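Local coordinates for protein pyrrolysyl-tRNA synthetase (Desulfitobacterium hafniense, PDB 3DSQ) that probably attaches pyrrolysine to its cognate tRNA using ATP, as a homodimeric class II aminoacyl-tRNA synthetase, at residues L10-W14 with Q31-S37; R21-A27 with I49-M54; F172-T178 with G252-E258; L199-I204 with L260-R264. All coordinates share one frame; numbering follows the deposited sequence.

Interaction 1: residues L10-W14 with Q31-S37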
loop_
_atom_site.group_PDB
_atom_site.type_symbol
_atom_site.label_atom_id
_atom_site.label_comp_id
_atom_site.label_asym_id
_atom_site.label_seq_id
_atom_site.Cartn_x
_atom_site.Cartn_y
_atom_site.Cartn_z
ATOM N N LEU B 10 2.990 -36.853 30.934
ATOM C CA LEU B 10 2.615 -35.908 29.888
ATOM C C LEU B 10 3.832 -35.511 29.056
ATOM O O LEU B 10 4.098 -34.330 28.852
ATOM C CB LEU B 10 1.974 -34.670 30.521
ATOM C CG LEU B 10 0.764 -34.996 31.401
ATOM C CD1 LEU B 10 0.211 -33.731 32.025
ATOM C CD2 LEU B 10 -0.299 -35.688 30.562
ATOM N N SER B 11 4.556 -36.514 28.568
ATOM C CA SER B 11 5.753 -36.297 27.767
ATOM C C SER B 11 5.499 -36.154 26.267
ATOM O O SER B 11 6.389 -35.722 25.533
ATOM C CB SER B 11 6.748 -37.440 27.990
ATOM O OG SER B 11 7.236 -37.453 29.319
ATOM N N SER B 12 4.306 -36.525 25.805
ATOM C CA SER B 12 3.981 -36.420 24.383
ATOM C C SER B 12 3.448 -35.034 24.030
ATOM O O SER B 12 2.359 -34.648 24.464
ATOM C CB SER B 12 2.946 -37.476 23.981
ATOM O OG SER B 12 3.469 -38.782 24.127
ATOM N N PHE B 13 4.218 -34.296 23.231
ATOM C CA PHE B 13 3.830 -32.948 22.832
ATOM C C PHE B 13 3.377 -32.876 21.381
ATOM O O PHE B 13 3.397 -33.879 20.676
ATOM C CB PHE B 13 4.987 -31.974 23.075
ATOM C CG PHE B 13 5.472 -31.966 24.492
ATOM C CD1 PHE B 13 6.437 -32.876 24.918
ATOM C CD2 PHE B 13 4.935 -31.073 25.419
ATOM C CE1 PHE B 13 6.860 -32.899 26.246
ATOM C CE2 PHE B 13 5.350 -31.088 26.750
ATOM C CZ PHE B 13 6.314 -32.003 27.166
ATOM N N TRP B 14 2.955 -31.692 20.946
ATOM C CA TRP B 14 2.484 -31.496 19.577
ATOM C C TRP B 14 3.587 -31.836 18.578
ATOM O O TRP B 14 4.770 -31.649 18.871
ATOM C CB TRP B 14 2.096 -30.031 19.324
ATOM C CG TRP B 14 1.044 -29.471 20.220
ATOM C CD1 TRP B 14 1.093 -28.284 20.891
ATOM C CD2 TRP B 14 -0.224 -30.054 20.525
ATOM N NE1 TRP B 14 -0.068 -28.088 21.600
ATOM C CE2 TRP B 14 -0.896 -29.159 21.392
ATOM C CE3 TRP B 14 -0.862 -31.243 20.148
ATOM C CZ2 TRP B 14 -2.180 -29.416 21.891
ATOM C CZ3 TRP B 14 -2.137 -31.502 20.639
ATOM C CH2 TRP B 14 -2.786 -30.586 21.507
ATOM N N GLN B 31 -1.843 -23.449 25.453
ATOM C CA GLN B 31 -2.264 -24.534 24.578
ATOM C C GLN B 31 -1.076 -25.073 23.769
ATOM O O GLN B 31 -0.952 -26.277 23.568
ATOM C CB GLN B 31 -3.358 -24.050 23.633
ATOM C CG GLN B 31 -4.646 -23.631 24.345
ATOM C CD GLN B 31 -5.711 -23.143 23.377
ATOM O OE1 GLN B 31 -5.489 -22.207 22.606
ATOM N NE2 GLN B 31 -6.874 -23.777 23.415
ATOM N N LEU B 32 -0.197 -24.180 23.328
ATOM C CA LEU B 32 0.967 -24.579 22.545
ATOM C C LEU B 32 1.937 -25.436 23.348
ATOM O O LEU B 32 2.683 -26.234 22.782
ATOM C CB LEU B 32 1.704 -23.342 22.012
ATOM C CG LEU B 32 1.003 -22.490 20.950
ATOM C CD1 LEU B 32 1.923 -21.357 20.530
ATOM C CD2 LEU B 32 0.643 -23.342 19.733
ATOM N N GLU B 33 1.916 -25.283 24.669
ATOM C CA GLU B 33 2.831 -26.025 25.530
ATOM C C GLU B 33 2.240 -27.250 26.217
ATOM O O GLU B 33 2.824 -27.773 27.158
ATOM C CB GLU B 33 3.421 -25.080 26.583
ATOM C CG GLU B 33 4.152 -23.892 25.977
ATOM C CD GLU B 33 5.276 -24.320 25.043
ATOM O OE1 GLU B 33 6.295 -24.851 25.538
ATOM O OE2 GLU B 33 5.137 -24.133 23.810
ATOM N N MET B 34 1.093 -27.719 25.739
ATOM C CA MET B 34 0.442 -28.885 26.337
ATOM C C MET B 34 1.097 -30.223 26.019
ATOM O O MET B 34 1.517 -30.478 24.887
ATOM C CB MET B 34 -1.023 -28.942 25.925
ATOM C CG MET B 34 -1.871 -27.881 26.585
ATOM S SD MET B 34 -3.523 -27.905 25.943
ATOM C CE MET B 34 -4.235 -29.288 26.886
ATOM N N GLY B 35 1.173 -31.066 27.042
ATOM C CA GLY B 35 1.747 -32.388 26.900
ATOM C C GLY B 35 0.673 -33.407 27.225
ATOM O O GLY B 35 -0.258 -33.124 27.987
ATOM N N PHE B 36 0.805 -34.600 26.662
ATOM C CA PHE B 36 -0.171 -35.657 26.873
ATOM C C PHE B 36 0.502 -36.973 27.225
ATOM O O PHE B 36 1.712 -37.128 27.048
ATOM C CB PHE B 36 -1.009 -35.803 25.606
ATOM C CG PHE B 36 -1.712 -34.545 25.228
ATOM C CD1 PHE B 36 -2.954 -34.236 25.780
ATOM C CD2 PHE B 36 -1.087 -33.607 24.411
ATOM C CE1 PHE B 36 -3.559 -33.010 25.530
ATOM C CE2 PHE B 36 -1.681 -32.384 24.158
ATOM C CZ PHE B 36 -2.923 -32.082 24.721
ATOM N N SER B 37 -0.293 -37.920 27.717
ATOM C CA SER B 37 0.212 -39.232 28.109
ATOM C C SER B 37 0.699 -40.077 26.938
ATOM O O SER B 37 1.528 -40.956 27.112
ATOM C CB SER B 37 -0.873 -40.005 28.869
ATOM O OG SER B 37 -1.241 -39.327 30.063
HETATM O O HOH W 1 3.136 -29.215 23.285
#
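W14 and F36 each hold CG anti to their own carbonyl carbon (chi1 -58° in both), and these matching torsions bring the two rings together. CE2 of F36 lies over one face of the indole, offset toward the rim and 3.4 Å from W14 CH2, with the ring planes inclined at 51°. The indole edge does separate work: W14 NE1 donates a hydrogen bond to Q31 O (2.8 Å), which sits in the ring plane, so the pyrrole N-H grips the end of helix 29-32. A water donates to both L32 O and M34 O and takes a weak bond from the W14 backbone N. A leucine in place of W14 would probably leave the Q31 carbonyl without this donor and open a gap beside the F36 ring, whose other neighbours include R42 and A45 of helix 39-68. Farther along, L10 CD2 rests 3.6 Å from S37 N. G35 passes where a CB would run into L10 O and F13 CE2. Two backbone bonds, S12 N to F36 O (2.9 Å) and F36 N to S12 O (2.7 Å), make a single antiparallel bridge, and because S11 and S12 both face F36 the arrangement is a classic beta bulge.

Interaction 2: residues R21-A27 with I49-M54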
loop_
_atom_site.group_PDB
_atom_site.type_symbol
_atom_site.label_atom_id
_atom_site.label_comp_id
_atom_site.label_asym_id
_atom_site.label_seq_id
_atom_site.Cartn_x
_atom_site.Cartn_y
_atom_site.Cartn_z
ATOM N N ARG B 21 -0.083 -25.513 13.083
ATOM C CA ARG B 21 -1.504 -25.339 12.828
ATOM C C ARG B 21 -2.150 -24.533 13.968
ATOM O O ARG B 21 -2.882 -23.573 13.734
ATOM C CB ARG B 21 -2.165 -26.720 12.686
ATOM C CG ARG B 21 -3.674 -26.702 12.444
ATOM C CD ARG B 21 -4.065 -25.762 11.320
ATOM N NE ARG B 21 -5.465 -25.917 10.934
ATOM C CZ ARG B 21 -6.081 -25.164 10.027
ATOM N NH1 ARG B 21 -5.427 -24.191 9.407
ATOM N NH2 ARG B 21 -7.351 -25.396 9.732
ATOM N N LEU B 22 -1.856 -24.920 15.199
ATOM C CA LEU B 22 -2.397 -24.233 16.359
ATOM C C LEU B 22 -1.929 -22.784 16.384
ATOM O O LEU B 22 -2.656 -21.894 16.841
ATOM C CB LEU B 22 -1.977 -24.956 17.642
ATOM C CG LEU B 22 -2.532 -26.383 17.778
ATOM C CD1 LEU B 22 -2.037 -26.996 19.074
ATOM C CD2 LEU B 22 -4.068 -26.373 17.744
ATOM N N LYS B 23 -0.719 -22.542 15.882
ATOM C CA LYS B 23 -0.189 -21.183 15.855
ATOM C C LYS B 23 -0.919 -20.339 14.821
ATOM O O LYS B 23 -1.250 -19.188 15.083
ATOM C CB LYS B 23 1.315 -21.178 15.556
ATOM C CG LYS B 23 2.170 -20.691 16.714
ATOM C CD LYS B 23 3.537 -20.187 16.244
ATOM C CE LYS B 23 4.364 -19.672 17.418
ATOM N NZ LYS B 23 5.667 -19.082 16.975
ATOM N N GLU B 24 -1.170 -20.911 13.646
ATOM C CA GLU B 24 -1.881 -20.195 12.587
ATOM C C GLU B 24 -3.285 -19.823 13.054
ATOM O O GLU B 24 -3.866 -18.831 12.591
ATOM C CB GLU B 24 -2.054 -21.059 11.345
ATOM C CG GLU B 24 -0.807 -21.709 10.792
ATOM C CD GLU B 24 -1.119 -22.486 9.529
ATOM O OE1 GLU B 24 -2.160 -23.177 9.497
ATOM O OE2 GLU B 24 -0.324 -22.409 8.575
ATOM N N LEU B 25 -3.839 -20.662 13.924
ATOM C CA LEU B 25 -5.173 -20.452 14.465
ATOM C C LEU B 25 -5.120 -19.606 15.730
ATOM O O LEU B 25 -6.114 -19.475 16.443
ATOM C CB LEU B 25 -5.830 -21.801 14.769
ATOM C CG LEU B 25 -5.994 -22.705 13.551
ATOM C CD1 LEU B 25 -6.579 -24.065 13.935
ATOM C CD2 LEU B 25 -6.879 -21.993 12.557
ATOM N N ASN B 26 -3.951 -19.036 16.002
ATOM C CA ASN B 26 -3.752 -18.194 17.172
ATOM C C ASN B 26 -4.083 -18.838 18.514
ATOM O O ASN B 26 -4.760 -18.238 19.357
ATOM C CB ASN B 26 -4.532 -16.876 17.020
ATOM C CG ASN B 26 -3.935 -15.972 15.952
ATOM O OD1 ASN B 26 -2.713 -15.807 15.873
ATOM N ND2 ASN B 26 -4.789 -15.378 15.130
ATOM N N ALA B 27 -3.593 -20.057 18.720
ATOM C CA ALA B 27 -3.814 -20.751 19.977
ATOM C C ALA B 27 -3.004 -20.012 21.042
ATOM O O ALA B 27 -2.126 -19.209 20.721
ATOM C CB ALA B 27 -3.347 -22.196 19.868
ATOM N N ILE B 49 -9.079 -28.954 20.100
ATOM C CA ILE B 49 -8.626 -27.574 20.214
ATOM C C ILE B 49 -8.694 -26.884 18.853
ATOM O O ILE B 49 -9.175 -25.755 18.743
ATOM C CB ILE B 49 -7.187 -27.503 20.768
ATOM C CG1 ILE B 49 -7.171 -28.021 22.212
ATOM C CG2 ILE B 49 -6.657 -26.073 20.687
ATOM C CD1 ILE B 49 -5.786 -28.077 22.825
ATOM N N GLU B 50 -8.215 -27.558 17.811
ATOM C CA GLU B 50 -8.263 -26.969 16.480
ATOM C C GLU B 50 -9.708 -26.579 16.169
ATOM O O GLU B 50 -9.985 -25.456 15.749
ATOM C CB GLU B 50 -7.772 -27.964 15.430
ATOM C CG GLU B 50 -7.917 -27.448 14.007
ATOM C CD GLU B 50 -7.611 -28.508 12.961
ATOM O OE1 GLU B 50 -8.125 -29.634 13.105
ATOM O OE2 GLU B 50 -6.876 -28.210 11.996
ATOM N N HIS B 51 -10.616 -27.523 16.386
ATOM C CA HIS B 51 -12.040 -27.328 16.137
ATOM C C HIS B 51 -12.570 -26.033 16.742
ATOM O O HIS B 51 -13.283 -25.285 16.083
ATOM C CB HIS B 51 -12.838 -28.503 16.702
ATOM C CG HIS B 51 -14.310 -28.393 16.464
ATOM N ND1 HIS B 51 -14.882 -28.613 15.227
ATOM C CD2 HIS B 51 -15.324 -28.044 17.291
ATOM C CE1 HIS B 51 -16.183 -28.403 15.303
ATOM N NE2 HIS B 51 -16.477 -28.056 16.544
ATOM N N GLN B 52 -12.232 -25.790 18.004
ATOM C CA GLN B 52 -12.649 -24.589 18.714
ATOM C C GLN B 52 -11.989 -23.344 18.122
ATOM O O GLN B 52 -12.612 -22.283 18.038
ATOM C CB GLN B 52 -12.282 -24.703 20.197
ATOM C CG GLN B 52 -12.507 -23.420 21.008
ATOM C CD GLN B 52 -13.975 -23.027 21.110
ATOM O OE1 GLN B 52 -14.801 -23.797 21.602
ATOM N NE2 GLN B 52 -14.306 -21.823 20.644
ATOM N N LEU B 53 -10.725 -23.463 17.719
ATOM C CA LEU B 53 -10.033 -22.310 17.145
ATOM C C LEU B 53 -10.615 -21.965 15.782
ATOM O O LEU B 53 -10.769 -20.792 15.439
ATOM C CB LEU B 53 -8.525 -22.576 17.028
ATOM C CG LEU B 53 -7.799 -22.795 18.361
ATOM C CD1 LEU B 53 -6.308 -23.070 18.120
ATOM C CD2 LEU B 53 -7.992 -21.573 19.244
ATOM N N MET B 54 -10.949 -22.981 15.001
ATOM C CA MET B 54 -11.518 -22.718 13.688
ATOM C C MET B 54 -12.858 -22.014 13.860
ATOM O O MET B 54 -13.180 -21.075 13.125
ATOM C CB MET B 54 -11.676 -24.019 12.902
ATOM C CG MET B 54 -10.325 -24.629 12.513
ATOM S SD MET B 54 -10.447 -26.235 11.715
ATOM C CE MET B 54 -10.327 -25.808 10.069
#
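R21 and E50 form the polar centre of this contact: R21 NE donates to E50 OE2 across 2.9 Å, nearly straight at 170°. The carboxylate oxygen offers its anti lone pair and lies in the guanidinium plane, while the two flat groups stand almost perpendicular, 88° apart. Such a salt bridge uses one oxygen and one N-H rather than a paired, two-pronged grip. Beside it runs a seam of carbon. L25 CB meets L53 CB at 3.6 Å, and L25 CD1 lies equally close to E50 CG, against the aliphatic stem of the acid. L53 CD1 reaches on to A27 CB (3.5 Å), and the side chains of L22 and I49 cross at about a right angle, with L22 CD2 3.9 Å from I49 CG2.

The next shell fixes these groups. The R21 chain bends at chi2 (50°), which brings the guanidinium over L25, whose CD2 lies above the centre of one face. R21 NH1 has a weak salt bridge to E24 OE1 and a further bond to N286. L25 and A27, in turn, are set by the way helix 16-24 stops: A27 N bonds to L22 O (2.8 Å) and N26 N to K23 O (2.9 Å), while the N26 side chain is held by Q268. With N26 at positive phi, this is a Schellman motif, turning a helix end against the flank of the long helix 39-68.

Interaction 3: residues F172-T178 with G252-E258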
loop_
_atom_site.group_PDB
_atom_site.type_symbol
_atom_site.label_atom_id
_atom_site.label_comp_id
_atom_site.label_asym_id
_atom_site.label_seq_id
_atom_site.Cartn_x
_atom_site.Cartn_y
_atom_site.Cartn_z
ATOM N N PHE B 172 6.303 -5.673 4.370
ATOM C CA PHE B 172 5.796 -5.154 5.623
ATOM C C PHE B 172 5.391 -3.687 5.468
ATOM O O PHE B 172 5.819 -2.995 4.537
ATOM C CB PHE B 172 6.820 -5.375 6.756
ATOM C CG PHE B 172 8.202 -4.807 6.482
ATOM C CD1 PHE B 172 8.550 -3.542 6.939
ATOM C CD2 PHE B 172 9.159 -5.552 5.782
ATOM C CE1 PHE B 172 9.827 -3.011 6.713
ATOM C CE2 PHE B 172 10.451 -5.033 5.544
ATOM C CZ PHE B 172 10.787 -3.768 6.007
ATOM N N THR B 173 4.526 -3.232 6.364
ATOM C CA THR B 173 4.029 -1.869 6.311
ATOM C C THR B 173 4.704 -1.038 7.382
ATOM O O THR B 173 4.696 -1.394 8.562
ATOM C CB THR B 173 2.500 -1.830 6.533
ATOM O OG1 THR B 173 1.874 -2.864 5.758
ATOM C CG2 THR B 173 1.926 -0.471 6.108
ATOM N N MET B 174 5.289 0.073 6.959
ATOM C CA MET B 174 5.973 0.981 7.859
ATOM C C MET B 174 5.251 2.307 7.919
ATOM O O MET B 174 4.716 2.784 6.916
ATOM C CB MET B 174 7.408 1.266 7.389
ATOM C CG MET B 174 8.386 0.126 7.584
ATOM S SD MET B 174 8.619 -0.303 9.319
ATOM C CE MET B 174 7.679 -1.751 9.369
ATOM N N LEU B 175 5.230 2.869 9.123
ATOM C CA LEU B 175 4.672 4.183 9.378
ATOM C C LEU B 175 5.933 4.910 9.808
ATOM O O LEU B 175 6.652 4.438 10.681
ATOM C CB LEU B 175 3.679 4.175 10.546
ATOM C CG LEU B 175 3.550 5.527 11.284
ATOM C CD1 LEU B 175 3.095 6.614 10.325
ATOM C CD2 LEU B 175 2.575 5.401 12.452
ATOM N N ASN B 176 6.232 6.032 9.180
ATOM C CA ASN B 176 7.418 6.766 9.571
ATOM C C ASN B 176 7.012 8.214 9.630
ATOM O O ASN B 176 6.737 8.810 8.601
ATOM C CB ASN B 176 8.540 6.587 8.544
ATOM C CG ASN B 176 9.879 7.089 9.051
ATOM O OD1 ASN B 176 9.960 8.122 9.720
ATOM N ND2 ASN B 176 10.941 6.364 8.723
ATOM N N LEU B 177 6.941 8.774 10.835
ATOM C CA LEU B 177 6.575 10.174 10.960
ATOM C C LEU B 177 7.790 10.983 11.357
ATOM O O LEU B 177 8.661 10.514 12.083
ATOM C CB LEU B 177 5.420 10.375 11.950
ATOM C CG LEU B 177 5.363 9.793 13.359
ATOM C CD1 LEU B 177 6.693 9.898 14.058
ATOM C CD2 LEU B 177 4.285 10.571 14.124
ATOM N N THR B 178 7.842 12.213 10.874
ATOM C CA THR B 178 8.997 13.050 11.127
ATOM C C THR B 178 8.656 14.511 11.239
ATOM O O THR B 178 7.595 14.952 10.818
ATOM C CB THR B 178 9.991 12.952 9.965
ATOM O OG1 THR B 178 9.405 13.577 8.814
ATOM C CG2 THR B 178 10.289 11.490 9.623
ATOM N N GLY B 252 12.446 11.565 13.941
ATOM C CA GLY B 252 11.683 10.655 13.120
ATOM C C GLY B 252 11.453 9.382 13.902
ATOM O O GLY B 252 12.340 8.907 14.613
ATOM N N LEU B 253 10.258 8.826 13.767
ATOM C CA LEU B 253 9.911 7.608 14.471
ATOM C C LEU B 253 9.297 6.654 13.461
ATOM O O LEU B 253 8.441 7.053 12.669
ATOM C CB LEU B 253 8.907 7.933 15.585
ATOM C CG LEU B 253 8.591 6.894 16.660
ATOM C CD1 LEU B 253 9.846 6.521 17.429
ATOM C CD2 LEU B 253 7.541 7.475 17.618
ATOM N N GLY B 254 9.747 5.401 13.480
ATOM C CA GLY B 254 9.208 4.417 12.562
ATOM C C GLY B 254 8.586 3.211 13.241
ATOM O O GLY B 254 9.150 2.667 14.185
ATOM N N PHE B 255 7.426 2.784 12.743
ATOM C CA PHE B 255 6.716 1.633 13.297
ATOM C C PHE B 255 6.447 0.536 12.262
ATOM O O PHE B 255 6.249 0.809 11.079
ATOM C CB PHE B 255 5.337 2.038 13.854
ATOM C CG PHE B 255 5.365 3.127 14.896
ATOM C CD1 PHE B 255 5.772 4.420 14.575
ATOM C CD2 PHE B 255 4.895 2.876 16.187
ATOM C CE1 PHE B 255 5.699 5.451 15.520
ATOM C CE2 PHE B 255 4.820 3.902 17.139
ATOM C CZ PHE B 255 5.222 5.192 16.798
ATOM N N GLY B 256 6.427 -0.707 12.729
ATOM C CA GLY B 256 6.076 -1.828 11.873
ATOM C C GLY B 256 4.624 -2.083 12.258
ATOM O O GLY B 256 4.368 -2.487 13.376
ATOM N N LEU B 257 3.674 -1.830 11.360
ATOM C CA LEU B 257 2.262 -2.002 11.707
ATOM C C LEU B 257 1.797 -3.434 11.966
ATOM O O LEU B 257 0.984 -3.661 12.872
ATOM C CB LEU B 257 1.363 -1.345 10.645
ATOM C CG LEU B 257 1.591 0.157 10.448
ATOM C CD1 LEU B 257 0.463 0.734 9.615
ATOM C CD2 LEU B 257 1.666 0.872 11.804
ATOM N N GLU B 258 2.286 -4.396 11.182
ATOM C CA GLU B 258 1.885 -5.782 11.407
ATOM C C GLU B 258 2.385 -6.199 12.780
ATOM O O GLU B 258 1.684 -6.881 13.531
ATOM C CB GLU B 258 2.461 -6.737 10.343
ATOM C CG GLU B 258 1.916 -6.556 8.920
ATOM C CD GLU B 258 2.600 -5.428 8.172
ATOM O OE1 GLU B 258 3.558 -4.853 8.728
ATOM O OE2 GLU B 258 2.191 -5.119 7.030
#
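L175 faces F255, and L177 faces L253, as hydrogen-bonded pairs of two antiparallel strands whose axes approach to 4.6 Å with an angle of 164° between their directions. These are neighbouring strands of the largely antiparallel sheet of the class II synthetase fold, and the glycine-rich strand running directly into helix 257-265 has the form of the family's motif 3. M174 with G256, N176 with G254 and T178 with G252 alternate as non-hydrogen-bonded pairs. The pairing even outlasts the strand, for L257 N, in the first turn of the helix, donates to T173 O (3.0 Å).

The two faces of the sheet differ sharply. L175, L177, L253 and F255 share one, covered by helix 187-201 through M194, A195 and V198. On it L175 CD2 runs beside F255 CD1 at 4.0 Å, and L177, with CG between its backbone N and carbonyl carbon, presses CD1 to 3.3 Å from L253 CB, a tight fit. The other face carries M174, N176 and T178, paired with three glycines that add no side chains to it; in class II enzymes this side of the sheet generally floors the catalytic pocket.

At the strand-to-helix junction the E258 carboxylate grips T173 twice. Its OE1 uses the syn lone pair to take the backbone N-H of T173 (3.0 Å, 172°), and its OE2, met on the syn side but 27° out of the carboxylate plane, accepts a hydrogen bond from T173 OG1 at 2.6 Å.

Interaction 4: residues L199-I204 with L260-R264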
loop_
_atom_site.group_PDB
_atom_site.type_symbol
_atom_site.label_atom_id
_atom_site.label_comp_id
_atom_site.label_asym_id
_atom_site.label_seq_id
_atom_site.Cartn_x
_atom_site.Cartn_y
_atom_site.Cartn_z
ATOM N N LEU B 199 0.727 5.474 19.382
ATOM C CA LEU B 199 0.312 4.371 20.229
ATOM C C LEU B 199 -1.108 4.556 20.753
ATOM O O LEU B 199 -1.827 3.579 20.967
ATOM C CB LEU B 199 1.306 4.202 21.374
ATOM C CG LEU B 199 2.700 3.813 20.872
ATOM C CD1 LEU B 199 3.689 3.834 22.013
ATOM C CD2 LEU B 199 2.647 2.435 20.226
ATOM N N GLU B 200 -1.524 5.803 20.946
ATOM C CA GLU B 200 -2.874 6.054 21.429
ATOM C C GLU B 200 -3.862 5.740 20.317
ATOM O O GLU B 200 -4.895 5.108 20.544
ATOM C CB GLU B 200 -3.042 7.508 21.870
ATOM C CG GLU B 200 -4.448 7.820 22.366
ATOM C CD GLU B 200 -4.876 6.937 23.535
ATOM O OE1 GLU B 200 -6.091 6.880 23.826
ATOM O OE2 GLU B 200 -4.004 6.301 24.170
ATOM N N ALA B 201 -3.541 6.180 19.108
ATOM C CA ALA B 201 -4.411 5.915 17.976
ATOM C C ALA B 201 -4.438 4.416 17.680
ATOM O O ALA B 201 -5.431 3.902 17.171
ATOM C CB ALA B 201 -3.936 6.690 16.754
ATOM N N ALA B 202 -3.351 3.720 18.007
ATOM C CA ALA B 202 -3.253 2.278 17.766
ATOM C C ALA B 202 -3.848 1.423 18.884
ATOM O O ALA B 202 -3.690 0.200 18.891
ATOM C CB ALA B 202 -1.796 1.882 17.545
ATOM N N GLY B 203 -4.522 2.057 19.836
ATOM C CA GLY B 203 -5.116 1.302 20.923
ATOM C C GLY B 203 -4.126 0.559 21.801
ATOM O O GLY B 203 -4.412 -0.532 22.290
ATOM N N ILE B 204 -2.951 1.139 21.994
ATOM C CA ILE B 204 -1.941 0.530 22.844
ATOM C C ILE B 204 -1.668 1.531 23.964
ATOM O O ILE B 204 -1.213 2.649 23.716
ATOM C CB ILE B 204 -0.662 0.217 22.039
ATOM C CG1 ILE B 204 -0.963 -0.925 21.061
ATOM C CG2 ILE B 204 0.487 -0.130 22.973
ATOM C CD1 ILE B 204 0.225 -1.405 20.254
ATOM N N LEU B 260 2.942 -4.207 15.298
ATOM C CA LEU B 260 2.143 -3.491 16.283
ATOM C C LEU B 260 0.863 -4.279 16.499
ATOM O O LEU B 260 0.484 -4.566 17.632
ATOM C CB LEU B 260 1.772 -2.087 15.791
ATOM C CG LEU B 260 2.667 -0.868 16.047
ATOM C CD1 LEU B 260 1.833 0.387 15.790
ATOM C CD2 LEU B 260 3.173 -0.841 17.485
ATOM N N LEU B 261 0.200 -4.630 15.399
ATOM C CA LEU B 261 -1.046 -5.386 15.470
ATOM C C LEU B 261 -0.895 -6.711 16.193
ATOM O O LEU B 261 -1.754 -7.085 17.001
ATOM C CB LEU B 261 -1.608 -5.638 14.064
ATOM C CG LEU B 261 -2.257 -4.418 13.413
ATOM C CD1 LEU B 261 -2.641 -4.748 11.999
ATOM C CD2 LEU B 261 -3.480 -3.973 14.222
ATOM N N MET B 262 0.186 -7.433 15.903
ATOM C CA MET B 262 0.408 -8.716 16.551
ATOM C C MET B 262 0.518 -8.548 18.071
ATOM O O MET B 262 -0.010 -9.350 18.846
ATOM C CB MET B 262 1.684 -9.368 16.017
ATOM C CG MET B 262 2.175 -10.532 16.869
ATOM S SD MET B 262 3.606 -11.363 16.124
ATOM C CE MET B 262 4.861 -10.131 16.384
ATOM N N ILE B 263 1.216 -7.496 18.478
ATOM C CA ILE B 263 1.435 -7.200 19.884
ATOM C C ILE B 263 0.151 -6.719 20.573
ATOM O O ILE B 263 -0.166 -7.159 21.668
ATOM C CB ILE B 263 2.576 -6.165 20.017
ATOM C CG1 ILE B 263 3.888 -6.830 19.575
ATOM C CG2 ILE B 263 2.665 -5.639 21.435
ATOM C CD1 ILE B 263 5.065 -5.883 19.410
ATOM N N ARG B 264 -0.600 -5.842 19.924
ATOM C CA ARG B 264 -1.841 -5.359 20.504
ATOM C C ARG B 264 -2.849 -6.491 20.627
ATOM O O ARG B 264 -3.475 -6.673 21.666
ATOM C CB ARG B 264 -2.437 -4.261 19.630
ATOM C CG ARG B 264 -3.813 -3.809 20.066
ATOM C CD ARG B 264 -4.782 -3.879 18.908
ATOM N NE ARG B 264 -4.809 -2.634 18.159
ATOM C CZ ARG B 264 -5.429 -2.464 16.997
ATOM N NH1 ARG B 264 -6.083 -3.465 16.428
ATOM N NH2 ARG B 264 -5.410 -1.279 16.414
#
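The Schellman motif that ends helix 187-201 presents the carbonyl of A202 to R264, on the neighbouring helix 257-265, within the class II synthetase core. I204 N bonds back to L199 O (2.9 Å) and G203 N to E200 O (3.2 Å), with G203 at the positive phi that suits a glycine. The turn thereby leaves A202 O pointing at the arginine. R264 NE donates to it at 3.1 Å with an angle of 161°, and NH2 adds a weaker bond to the same oxygen. That oxygen lies in the guanidinium plane, at its edge, although the NE donor is tilted 32° from the plane of the carbonyl. The arginine chain reaches this position by folding at chi2 and chi3 (-90°), and L261 CD2 lies over one face of the guanidinium, offset toward its rim.

Below the polar end lies an apolar layer. I204 CG1 packs on R264 CB at 3.9 Å, and I204 CD1 meets L260 CD2 at 4.1 Å. More loosely, L260 CD1 approaches A202 CB (4.3 Å), and L260 CD2 approaches L199 CD2. L230 of strand 228-236 touches L260, and V223 of strand 219-225 touches L199, so the sheet backs both helices.

A leucine here instead of R264 would probably leave the A202 carbonyl without the two N-H groups that fork onto it. The carbonyl at a helix C-terminus is partly negative, so a cationic guanidinium set against it is likely to be favoured by the helix dipole as well as by its direct bonds.

The four contacts fall into two touching pairs. Interactions 1 and 2 lie 15 Å apart, centre to centre, in the N-terminal helical part; their segments alternate along the chain, and W14 and L32 pack on L22 where they meet. Interactions 3 and 4, 12 Å apart, also interleave; both use helix 257-265 and lie in the class II core, joined by F255 touching L260 and L199. The first pair closes before the second opens, and the nearest atoms of the two pairs, in interactions 2 and 4, are about 7 Å apart. The protein thus combines a helical N-terminal portion, tied by N26 and R21 to residues late in the chain, with the sheet-based core of a class II synthetase.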